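Local coordinates for DNA mimic protein DMP12 (Neisseria meningitidis MC58, PDB 3W1O) that acts as a DNA mimic that binds the dimeric histone-like protein HU at its DNA-binding sites and partially prevents HU from binding DNA, probably as a regulator, at residues V83-Q88 and I101-E106; Y48-W54 and F92-V98; L8-K13 and M24-Y29; K77-L81 and L105-I109. The contacts are given in a common frame with arbitrary orientation. Residues are numbered along the deposited sequence.

Contact 1: V83-Q88 and I101-E106; sequences VKEKLQ and IIHVLE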
# COMPACT_ATOMS: atom_id res chain seq x y z
N VAL A 83 8.60 -5.95 1.56
CA VAL A 83 7.21 -6.31 1.22
C VAL A 83 7.13 -6.59 -0.27
O VAL A 83 6.47 -7.57 -0.70
CB VAL A 83 6.21 -5.19 1.62
CG1 VAL A 83 4.78 -5.49 1.07
CG2 VAL A 83 6.13 -5.13 3.16
N LYS A 84 7.80 -5.77 -1.06
CA LYS A 84 7.79 -5.95 -2.51
C LYS A 84 8.29 -7.34 -2.90
O LYS A 84 7.70 -8.00 -3.77
CB LYS A 84 8.59 -4.88 -3.21
CG LYS A 84 8.60 -5.08 -4.71
CD LYS A 84 9.07 -3.86 -5.39
CE LYS A 84 10.54 -3.58 -5.10
NZ LYS A 84 11.41 -4.60 -5.74
N GLU A 85 9.39 -7.77 -2.27
CA GLU A 85 9.92 -9.11 -2.49
C GLU A 85 8.89 -10.17 -2.14
O GLU A 85 8.71 -11.09 -2.94
CB GLU A 85 11.21 -9.35 -1.69
CG GLU A 85 12.14 -10.40 -2.31
CD GLU A 85 12.62 -9.99 -3.72
OE1 GLU A 85 13.04 -8.82 -3.89
OE2 GLU A 85 12.56 -10.83 -4.65
N LYS A 86 8.26 -10.06 -0.97
CA LYS A 86 7.24 -11.03 -0.49
C LYS A 86 6.14 -11.15 -1.56
O LYS A 86 5.68 -12.25 -1.92
CB LYS A 86 6.59 -10.60 0.82
CG LYS A 86 7.41 -10.68 2.09
CD LYS A 86 7.40 -12.08 2.66
CE LYS A 86 8.53 -12.24 3.67
NZ LYS A 86 8.48 -13.63 4.21
N LEU A 87 5.68 -10.00 -2.04
CA LEU A 87 4.58 -10.05 -3.01
C LEU A 87 4.99 -10.62 -4.37
O LEU A 87 4.22 -11.34 -4.99
CB LEU A 87 3.96 -8.67 -3.19
CG LEU A 87 3.36 -8.02 -1.95
CD1 LEU A 87 2.67 -6.70 -2.29
CD2 LEU A 87 2.37 -8.92 -1.32
N GLN A 88 6.16 -10.22 -4.86
CA GLN A 88 6.68 -10.69 -6.16
C GLN A 88 6.88 -12.20 -6.16
O GLN A 88 6.72 -12.84 -7.18
CB GLN A 88 8.00 -9.99 -6.49
CG GLN A 88 7.76 -8.62 -7.06
CD GLN A 88 9.03 -7.83 -7.22
OE1 GLN A 88 10.03 -8.10 -6.55
NE2 GLN A 88 9.00 -6.86 -8.11
N ILE A 101 -0.24 -2.99 -5.90
CA ILE A 101 0.49 -2.66 -4.66
C ILE A 101 1.97 -2.67 -4.98
O ILE A 101 2.69 -1.72 -4.66
CB ILE A 101 0.17 -3.65 -3.52
CG1 ILE A 101 -1.27 -3.43 -3.05
CG2 ILE A 101 1.13 -3.44 -2.34
CD1 ILE A 101 -1.77 -4.52 -2.05
N ILE A 102 2.39 -3.69 -5.72
CA ILE A 102 3.81 -3.76 -6.14
C ILE A 102 4.25 -2.49 -6.86
O ILE A 102 5.37 -1.95 -6.64
CB ILE A 102 4.09 -5.02 -6.99
CG1 ILE A 102 4.08 -6.28 -6.11
CG2 ILE A 102 5.43 -4.88 -7.72
CD1 ILE A 102 4.01 -7.61 -6.98
N HIS A 103 3.36 -1.97 -7.70
CA HIS A 103 3.73 -0.81 -8.47
C HIS A 103 3.95 0.42 -7.61
O HIS A 103 4.86 1.24 -7.89
CB HIS A 103 2.65 -0.46 -9.48
CG HIS A 103 3.11 0.59 -10.42
ND1 HIS A 103 4.08 0.36 -11.37
CD2 HIS A 103 2.81 1.92 -10.49
CE1 HIS A 103 4.34 1.48 -12.01
NE2 HIS A 103 3.58 2.44 -11.50
N VAL A 104 3.07 0.62 -6.62
CA VAL A 104 3.28 1.72 -5.66
C VAL A 104 4.60 1.57 -4.97
O VAL A 104 5.35 2.53 -4.84
CB VAL A 104 2.18 1.73 -4.58
CG1 VAL A 104 2.52 2.85 -3.50
CG2 VAL A 104 0.85 2.04 -5.31
N LEU A 105 4.92 0.36 -4.56
CA LEU A 105 6.20 0.10 -3.90
C LEU A 105 7.39 0.45 -4.82
O LEU A 105 8.31 1.18 -4.44
CB LEU A 105 6.27 -1.36 -3.41
CG LEU A 105 5.13 -1.78 -2.44
CD1 LEU A 105 5.31 -3.25 -2.06
CD2 LEU A 105 5.05 -0.87 -1.20
N GLU A 106 7.35 -0.03 -6.05
CA GLU A 106 8.42 0.32 -7.02
C GLU A 106 8.55 1.81 -7.23
O GLU A 106 9.69 2.35 -7.29
CB GLU A 106 8.16 -0.40 -8.37
CG GLU A 106 8.32 -1.89 -8.23
CD GLU A 106 8.11 -2.66 -9.52
OE1 GLU A 106 7.60 -2.06 -10.48
OE2 GLU A 106 8.44 -3.87 -9.55
O HOH W 1 10.88 -4.58 -8.62
O HOH W 2 7.41 -5.92 -10.62
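Two helices, 77-88 and 96-111, run roughly antiparallel here, their local axes 9.8 Å apart at closest approach and their directions 148° apart. V83 opens the interface, CG1 meeting L105 CD1 at 3.9 Å; its side chain also touches I60 of helix 53-61. K84 comes nearest I102 in backbone register, CA to CA 5.8 Å, and lays its aliphatic part across the partner helix: CB is 3.8 Å from L105 CD1, and CD is 3.5 Å from E106 CG. The next two residues turn off the interface, and K86 forms a salt bridge with E59. One turn on from V83, L87 points inward, CD1 reaching I101 CG2 at 3.6 Å and CB reaching I102 CG1 at 3.8 Å. Q88 ends the segment, its CG 3.9 Å from I102 CD1. Its amide meets E106 through solvent: water 1 accepts from K84 NZ (2.9 Å) and Q88 NE2 (3.0 Å) and donates to E106 OE2 (2.7 Å), while water 2 links Q88 NE2 (3.1 Å) to E106 OE2 (2.5 Å). With no direct hydrogen bond between the segments, this helical hairpin is held by aliphatic packing within and a water-bridged polar margin.

Contact 2: Y48-W54 and F92-V98; sequences YQNRGLW and FSTEPLV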
# COMPACT_ATOMS: atom_id res chain seq x y z
N TYR A 48 -8.76 -10.98 -0.21
CA TYR A 48 -7.33 -11.14 0.02
C TYR A 48 -6.91 -11.50 1.43
O TYR A 48 -5.88 -12.11 1.61
CB TYR A 48 -6.59 -9.91 -0.53
CG TYR A 48 -6.50 -10.09 -2.03
CD1 TYR A 48 -5.50 -10.90 -2.60
CD2 TYR A 48 -7.46 -9.53 -2.87
CE1 TYR A 48 -5.47 -11.12 -4.00
CE2 TYR A 48 -7.42 -9.73 -4.26
CZ TYR A 48 -6.42 -10.53 -4.80
OH TYR A 48 -6.40 -10.73 -6.16
N GLN A 49 -7.69 -11.13 2.43
CA GLN A 49 -7.49 -11.65 3.79
C GLN A 49 -7.50 -13.18 3.73
O GLN A 49 -6.56 -13.86 4.18
CB GLN A 49 -8.63 -11.15 4.69
CG GLN A 49 -8.65 -11.81 6.08
CD GLN A 49 -7.30 -11.66 6.83
OE1 GLN A 49 -6.76 -12.63 7.36
NE2 GLN A 49 -6.78 -10.45 6.87
N ASN A 50 -8.57 -13.73 3.17
CA ASN A 50 -8.77 -15.18 3.17
C ASN A 50 -7.78 -15.92 2.26
O ASN A 50 -7.62 -17.13 2.32
CB ASN A 50 -10.24 -15.52 2.86
CG ASN A 50 -11.20 -14.99 3.95
OD1 ASN A 50 -10.84 -14.93 5.13
ND2 ASN A 50 -12.39 -14.58 3.55
N ARG A 51 -7.06 -15.17 1.44
CA ARG A 51 -6.01 -15.78 0.63
C ARG A 51 -4.62 -15.57 1.15
O ARG A 51 -3.64 -16.08 0.60
CB ARG A 51 -6.17 -15.33 -0.78
CG ARG A 51 -7.40 -16.03 -1.33
CD ARG A 51 -7.62 -15.75 -2.78
NE ARG A 51 -6.47 -16.23 -3.53
CZ ARG A 51 -6.08 -15.66 -4.66
NH1 ARG A 51 -6.80 -14.63 -5.12
NH2 ARG A 51 -5.01 -16.12 -5.29
N GLY A 52 -4.54 -14.79 2.22
CA GLY A 52 -3.28 -14.62 2.93
C GLY A 52 -2.41 -13.43 2.53
O GLY A 52 -1.27 -13.34 2.96
N LEU A 53 -2.97 -12.49 1.75
CA LEU A 53 -2.23 -11.32 1.34
C LEU A 53 -1.77 -10.44 2.54
O LEU A 53 -0.61 -9.99 2.59
CB LEU A 53 -3.03 -10.49 0.32
CG LEU A 53 -2.40 -9.13 -0.09
CD1 LEU A 53 -0.95 -9.33 -0.74
CD2 LEU A 53 -3.26 -8.37 -1.08
N TRP A 54 -2.66 -10.16 3.49
CA TRP A 54 -2.31 -9.23 4.53
C TRP A 54 -1.36 -9.92 5.48
O TRP A 54 -0.41 -9.29 5.98
CB TRP A 54 -3.55 -8.68 5.26
CG TRP A 54 -4.60 -8.21 4.29
CD1 TRP A 54 -5.89 -8.61 4.25
CD2 TRP A 54 -4.42 -7.29 3.20
NE1 TRP A 54 -6.55 -8.00 3.21
CE2 TRP A 54 -5.68 -7.18 2.54
CE3 TRP A 54 -3.33 -6.54 2.72
CZ2 TRP A 54 -5.88 -6.36 1.45
CZ3 TRP A 54 -3.54 -5.71 1.61
CH2 TRP A 54 -4.80 -5.63 1.00
N PHE A 92 -0.01 -15.10 -5.64
CA PHE A 92 -0.93 -14.20 -6.39
C PHE A 92 -0.15 -13.02 -6.95
O PHE A 92 -0.68 -11.93 -7.11
CB PHE A 92 -2.15 -13.73 -5.53
CG PHE A 92 -1.86 -13.62 -4.08
CD1 PHE A 92 -0.74 -12.92 -3.64
CD2 PHE A 92 -2.71 -14.20 -3.14
CE1 PHE A 92 -0.43 -12.83 -2.30
CE2 PHE A 92 -2.42 -14.12 -1.80
CZ PHE A 92 -1.26 -13.45 -1.37
N SER A 93 1.14 -13.23 -7.25
CA SER A 93 1.99 -12.12 -7.62
C SER A 93 1.58 -11.52 -8.97
O SER A 93 2.08 -10.46 -9.34
CB SER A 93 3.43 -12.59 -7.73
OG SER A 93 3.55 -13.50 -8.85
N THR A 94 0.71 -12.20 -9.72
CA THR A 94 0.26 -11.64 -10.97
C THR A 94 -1.15 -11.10 -10.92
O THR A 94 -1.67 -10.64 -11.94
CB THR A 94 0.37 -12.67 -12.15
OG1 THR A 94 -0.58 -13.73 -11.98
CG2 THR A 94 1.77 -13.21 -12.24
N GLU A 95 -1.77 -11.10 -9.75
CA GLU A 95 -3.16 -10.68 -9.71
C GLU A 95 -3.19 -9.16 -9.63
O GLU A 95 -2.27 -8.55 -9.10
CB GLU A 95 -3.85 -11.37 -8.54
CG GLU A 95 -3.90 -12.85 -8.80
CD GLU A 95 -4.62 -13.62 -7.74
OE1 GLU A 95 -5.28 -12.99 -6.90
OE2 GLU A 95 -4.51 -14.88 -7.75
N PRO A 96 -4.21 -8.54 -10.24
CA PRO A 96 -4.14 -7.07 -10.37
C PRO A 96 -3.90 -6.35 -9.08
O PRO A 96 -3.07 -5.46 -9.06
CB PRO A 96 -5.51 -6.69 -10.96
CG PRO A 96 -5.84 -7.97 -11.82
CD PRO A 96 -5.35 -9.13 -10.98
N LEU A 97 -4.62 -6.66 -8.00
CA LEU A 97 -4.41 -5.88 -6.78
C LEU A 97 -2.95 -5.99 -6.31
O LEU A 97 -2.35 -5.00 -5.85
CB LEU A 97 -5.36 -6.36 -5.67
CG LEU A 97 -5.15 -5.70 -4.28
CD1 LEU A 97 -5.47 -4.21 -4.40
CD2 LEU A 97 -6.06 -6.37 -3.23
N VAL A 98 -2.39 -7.19 -6.38
CA VAL A 98 -1.03 -7.40 -5.92
C VAL A 98 -0.08 -6.64 -6.84
O VAL A 98 0.84 -6.00 -6.36
CB VAL A 98 -0.68 -8.90 -5.82
CG1 VAL A 98 0.78 -9.09 -5.31
CG2 VAL A 98 -1.70 -9.61 -4.87
O HOH W 3 -6.77 -8.67 -7.92
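E95 is the polar hub between the turn joining helices 42-51 and 53-61 and the loop leading into helix 96-111. Its carboxylate takes three hydrogen bonds: OE1 accepts from Y48 OH at 2.6 Å and from R51 NH1 at 2.9 Å, and OE2 accepts from R51 NH2 at 2.8 Å. The two guanidinium bonds make a bidentate salt bridge. Y48 OH, having donated to E95, accepts from water 3 at 2.7 Å; that water in turn accepts from L97 N at 2.9 Å, satisfying an amide in the first turn of helix 96-111, where E95 occupies the N-cap position. Within 48-54, Y48 O accepts from L53 N (2.9 Å) and G52 N bonds to Q49 O (3.0 Å). G52, with phi 94°, serves both as the positive-phi residue of a Schellman motif and as the N-cap of helix 53-61. A type I turn from F92 to E95, with E95 N bonded to F92 O at 3.0 Å, presents F92 to this corner. Its ring receives the edge of Y48 in a T-shaped pair, centroids 5.9 Å apart, while F92 CD2 lies over one face of the R51 guanidinium. L97 CD2 packs 3.5 Å from Y48 CD2 and 4.1 Å from L53 CD2, and W54 NE1 is bonded to I45 O.

Contact 3: L8-K13 and M24-Y29; sequences LIFCLK and MIDWAY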
# COMPACT_ATOMS: atom_id res chain seq x y z
N LEU A 8 -6.45 2.88 1.65
CA LEU A 8 -5.50 3.30 0.61
C LEU A 8 -4.13 2.79 0.94
O LEU A 8 -3.71 2.79 2.10
CB LEU A 8 -5.47 4.82 0.46
CG LEU A 8 -6.78 5.56 0.11
CD1 LEU A 8 -6.46 7.04 -0.07
CD2 LEU A 8 -7.47 4.98 -1.14
N ILE A 9 -3.42 2.37 -0.09
CA ILE A 9 -1.96 2.16 0.05
C ILE A 9 -1.39 3.09 -1.00
O ILE A 9 -1.77 2.97 -2.17
CB ILE A 9 -1.61 0.72 -0.27
CG1 ILE A 9 -2.25 -0.20 0.81
CG2 ILE A 9 -0.06 0.56 -0.42
CD1 ILE A 9 -2.00 -1.71 0.63
N PHE A 10 -0.56 4.04 -0.62
CA PHE A 10 -0.11 4.99 -1.61
C PHE A 10 1.22 5.66 -1.27
O PHE A 10 1.70 5.56 -0.11
CB PHE A 10 -1.19 6.08 -1.82
CG PHE A 10 -1.25 7.12 -0.70
CD1 PHE A 10 -0.55 8.33 -0.81
CD2 PHE A 10 -1.98 6.86 0.45
CE1 PHE A 10 -0.57 9.28 0.29
CE2 PHE A 10 -2.01 7.79 1.51
CZ PHE A 10 -1.31 9.01 1.39
N CYS A 11 1.76 6.37 -2.28
CA CYS A 11 2.79 7.39 -2.03
C CYS A 11 2.41 8.58 -2.86
O CYS A 11 1.50 8.51 -3.70
CB CYS A 11 4.20 6.84 -2.34
SG CYS A 11 4.44 6.45 -4.08
N LEU A 12 3.00 9.74 -2.55
CA LEU A 12 2.86 10.89 -3.37
C LEU A 12 3.56 10.67 -4.71
O LEU A 12 4.55 9.90 -4.81
CB LEU A 12 3.49 12.09 -2.70
CG LEU A 12 2.84 12.42 -1.36
CD1 LEU A 12 3.36 13.75 -0.75
CD2 LEU A 12 1.35 12.46 -1.53
N LYS A 13 3.05 11.37 -5.70
CA LYS A 13 3.73 11.47 -6.98
C LYS A 13 5.04 12.24 -6.90
O LYS A 13 5.22 13.08 -6.04
CB LYS A 13 2.84 12.22 -7.94
CG LYS A 13 1.83 11.33 -8.56
CD LYS A 13 0.81 12.19 -9.24
CE LYS A 13 0.18 11.47 -10.37
NZ LYS A 13 -0.47 12.55 -11.18
N MET A 24 -1.74 15.10 3.03
CA MET A 24 -1.28 13.99 2.15
C MET A 24 -2.43 13.01 1.96
O MET A 24 -2.65 12.48 0.87
CB MET A 24 -0.11 13.18 2.74
CG MET A 24 1.17 13.92 2.85
SD MET A 24 2.45 13.00 3.79
CE MET A 24 3.00 11.79 2.53
N ILE A 25 -3.14 12.72 3.05
CA ILE A 25 -4.29 11.78 2.96
C ILE A 25 -5.37 12.37 2.06
O ILE A 25 -5.93 11.66 1.21
CB ILE A 25 -4.91 11.48 4.35
CG1 ILE A 25 -3.86 10.88 5.29
CG2 ILE A 25 -6.13 10.51 4.23
CD1 ILE A 25 -3.29 9.53 4.81
N ASP A 26 -5.66 13.65 2.25
CA ASP A 26 -6.61 14.35 1.40
C ASP A 26 -6.18 14.26 -0.06
O ASP A 26 -6.99 13.95 -0.91
CB ASP A 26 -6.74 15.81 1.79
CG ASP A 26 -7.38 16.01 3.17
OD1 ASP A 26 -8.06 15.09 3.70
OD2 ASP A 26 -7.19 17.13 3.69
N TRP A 27 -4.89 14.48 -0.34
CA TRP A 27 -4.34 14.36 -1.68
C TRP A 27 -4.63 12.96 -2.24
O TRP A 27 -5.11 12.85 -3.39
CB TRP A 27 -2.84 14.65 -1.72
CG TRP A 27 -2.25 14.53 -3.09
CD1 TRP A 27 -2.09 15.53 -3.99
CD2 TRP A 27 -1.71 13.33 -3.69
NE1 TRP A 27 -1.49 15.04 -5.12
CE2 TRP A 27 -1.26 13.70 -4.98
CE3 TRP A 27 -1.58 11.99 -3.26
CZ2 TRP A 27 -0.66 12.77 -5.88
CZ3 TRP A 27 -0.98 11.06 -4.14
CH2 TRP A 27 -0.55 11.45 -5.44
N ALA A 28 -4.40 11.91 -1.45
CA ALA A 28 -4.56 10.54 -1.97
C ALA A 28 -6.03 10.31 -2.36
O ALA A 28 -6.30 9.79 -3.45
CB ALA A 28 -4.12 9.55 -0.91
N TYR A 29 -6.96 10.69 -1.48
CA TYR A 29 -8.40 10.48 -1.76
C TYR A 29 -8.86 11.28 -2.95
O TYR A 29 -9.79 10.87 -3.65
CB TYR A 29 -9.27 10.78 -0.54
CG TYR A 29 -9.30 9.61 0.42
CD1 TYR A 29 -9.87 8.38 0.05
CD2 TYR A 29 -8.75 9.72 1.69
CE1 TYR A 29 -9.88 7.29 0.94
CE2 TYR A 29 -8.76 8.65 2.58
CZ TYR A 29 -9.32 7.44 2.21
OH TYR A 29 -9.30 6.38 3.11
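Helix 21-30 crosses strand 7-10 almost at right angles, the short axes 102° apart in direction and 9.9 Å apart at closest approach; no hydrogen bond joins the segments, and the 488 Å² buried between them rests on apolar and CH-pi contacts. Two CH-pi contacts stand out, one at the closest backbone approach and one at an end of the interface. In the first, A28 CB sits 3.5 Å from the centroid of the F10 ring, only 3° off its normal; in the second, L8 CD1 lies 3.5 Å from the centroid of the Y29 ring, 8° off. The small A28 is consistent with this close approach; its CB is also 3.5 Å from L8 CD1. Aliphatic and sulfur-bearing side chains add further packing, with I25 CD1 at the edge of the F10 ring, 3.9 Å from CE2, and M24 CE 3.8 Å from L12 CD1. Beyond the strand, the extended chain runs along W27: L12 CD2 covers one face of the indole, 3.4 Å from CE3, and K13 CD lies 3.7 Å from W27 CZ2. L8 and F10 thus face helix 21-30, while I9, pointing to the sheet's other side, touches I101 of helix 96-111. Strand 7-10 is internal to the four-stranded antiparallel sheet, between 37-40 and 115-118, with helices packed on both faces.

Contact 4: K77-L81 and L105-I109; sequences KESIL and LEYAI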
# COMPACT_ATOMS: atom_id res chain seq x y z
N LYS A 77 11.83 2.67 3.20
CA LYS A 77 12.48 1.95 2.09
C LYS A 77 12.82 0.49 2.40
O LYS A 77 12.54 -0.39 1.62
CB LYS A 77 13.74 2.69 1.60
CG LYS A 77 14.40 2.01 0.42
CD LYS A 77 15.71 2.66 0.06
CE LYS A 77 16.19 2.16 -1.29
NZ LYS A 77 17.28 3.02 -1.89
N GLU A 78 13.46 0.23 3.54
CA GLU A 78 13.80 -1.15 3.90
C GLU A 78 12.58 -2.07 3.85
O GLU A 78 12.62 -3.15 3.26
CB GLU A 78 14.38 -1.23 5.33
CG GLU A 78 15.00 -2.60 5.62
CD GLU A 78 15.52 -2.75 7.06
OE1 GLU A 78 15.66 -1.72 7.77
OE2 GLU A 78 15.78 -3.90 7.48
N SER A 79 11.50 -1.63 4.50
CA SER A 79 10.29 -2.43 4.55
C SER A 79 9.59 -2.47 3.17
O SER A 79 9.01 -3.51 2.82
CB SER A 79 9.35 -1.86 5.61
OG SER A 79 9.89 -2.07 6.92
N ILE A 80 9.65 -1.37 2.44
CA ILE A 80 9.07 -1.32 1.06
C ILE A 80 9.67 -2.43 0.20
O ILE A 80 8.95 -3.19 -0.47
CB ILE A 80 9.23 0.06 0.39
CG1 ILE A 80 8.34 1.11 1.08
CG2 ILE A 80 8.82 0.04 -1.12
CD1 ILE A 80 8.73 2.56 0.74
N LEU A 81 11.00 -2.53 0.22
CA LEU A 81 11.69 -3.54 -0.56
C LEU A 81 11.35 -4.92 -0.07
O LEU A 81 11.14 -5.80 -0.87
CB LEU A 81 13.21 -3.33 -0.49
CG LEU A 81 13.69 -2.15 -1.31
CD1 LEU A 81 15.10 -1.73 -0.90
CD2 LEU A 81 13.60 -2.50 -2.81
N LEU A 105 4.92 0.36 -4.56
CA LEU A 105 6.20 0.10 -3.90
C LEU A 105 7.39 0.45 -4.82
O LEU A 105 8.31 1.18 -4.44
CB LEU A 105 6.27 -1.36 -3.41
CG LEU A 105 5.13 -1.78 -2.44
CD1 LEU A 105 5.31 -3.25 -2.06
CD2 LEU A 105 5.05 -0.87 -1.20
N GLU A 106 7.35 -0.03 -6.05
CA GLU A 106 8.42 0.32 -7.02
C GLU A 106 8.55 1.81 -7.23
O GLU A 106 9.69 2.35 -7.29
CB GLU A 106 8.16 -0.40 -8.37
CG GLU A 106 8.32 -1.89 -8.23
CD GLU A 106 8.11 -2.66 -9.52
OE1 GLU A 106 7.60 -2.06 -10.48
OE2 GLU A 106 8.44 -3.87 -9.55
N TYR A 107 7.42 2.50 -7.35
CA TYR A 107 7.45 3.91 -7.61
C TYR A 107 8.11 4.61 -6.41
O TYR A 107 8.85 5.61 -6.56
CB TYR A 107 6.03 4.44 -7.76
CG TYR A 107 5.92 5.86 -8.22
CD1 TYR A 107 5.61 6.19 -9.53
CD2 TYR A 107 6.09 6.92 -7.31
CE1 TYR A 107 5.47 7.53 -9.96
CE2 TYR A 107 5.99 8.25 -7.75
CZ TYR A 107 5.66 8.54 -9.03
OH TYR A 107 5.56 9.85 -9.40
N ALA A 108 7.78 4.15 -5.22
CA ALA A 108 8.26 4.82 -3.99
C ALA A 108 9.74 4.59 -3.88
O ALA A 108 10.46 5.46 -3.43
CB ALA A 108 7.56 4.25 -2.76
N ILE A 109 10.18 3.39 -4.25
CA ILE A 109 11.63 3.11 -4.30
C ILE A 109 12.28 4.05 -5.28
O ILE A 109 13.24 4.75 -4.93
CB ILE A 109 11.98 1.67 -4.64
CG1 ILE A 109 11.57 0.72 -3.52
CG2 ILE A 109 13.49 1.52 -4.88
CD1 ILE A 109 12.11 1.12 -2.16
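An antiparallel helix pair, linked in sequence as a helical hairpin, is formed by helices 77-88 and 96-111; this end of it joins the first turns of one to the later turns of the other. The local directions differ by 145° and the axes approach to 9.9 Å. I109 and I80 carry most of the contact, I109 through its conformation: its CA-to-CB bond points sideways, but chi1 of -68° and chi2 of -53° (mm) bring CD1 back into the interface. That single methyl touches three residues: I80 CG2 at 3.6 Å, L81 CG at 3.7 Å and K77 CG at 3.6 Å. I80, in the mt rotamer, has its CA-to-CB bond directed toward the partner helix and divides its branches. CG2 packs against L105 CB at 3.7 Å, whereas CD1 lies 4.1 Å from A108 CB; I80, L105 and A108 all also touch V115, joining the helix pair to strand 115-118. L81 has its CA-to-CB bond directed away, and an mt conformation still leaves its CG beside I109. K77 is extended, all four chi angles trans, so its methylene CG meets I109 while NZ is carried outward. The backbone also takes part: I80 CG2 stands 3.5 Å from L105 O, the carbonyl that accepts the backbone hydrogen bond from I109 N (2.9 Å).

Overall arrangement
Contact 3 comes first along the chain and closes before the others open. Segments of contact 2 then alternate with those of contacts 1 and 4. Helix 96-111 threads contacts 2, 1 and 4 from its N-terminal end onward; contacts 1 and 4, centres about 7 Å apart, are successive levels of its pairing with helix 77-88 and share L105 and E106. Contacts 1 and 2 meet at L87. Contact 3, about 17 Å from contact 1 between centres, touches contacts 1 and 4 through V104, Y107 and A108. It joins a helix to the sheet, while contacts 1, 2 and 4 tie together helices on the other face, in a compact monomer whose shape and electrostatic surface resemble the straight portion of bent HU-bound DNA.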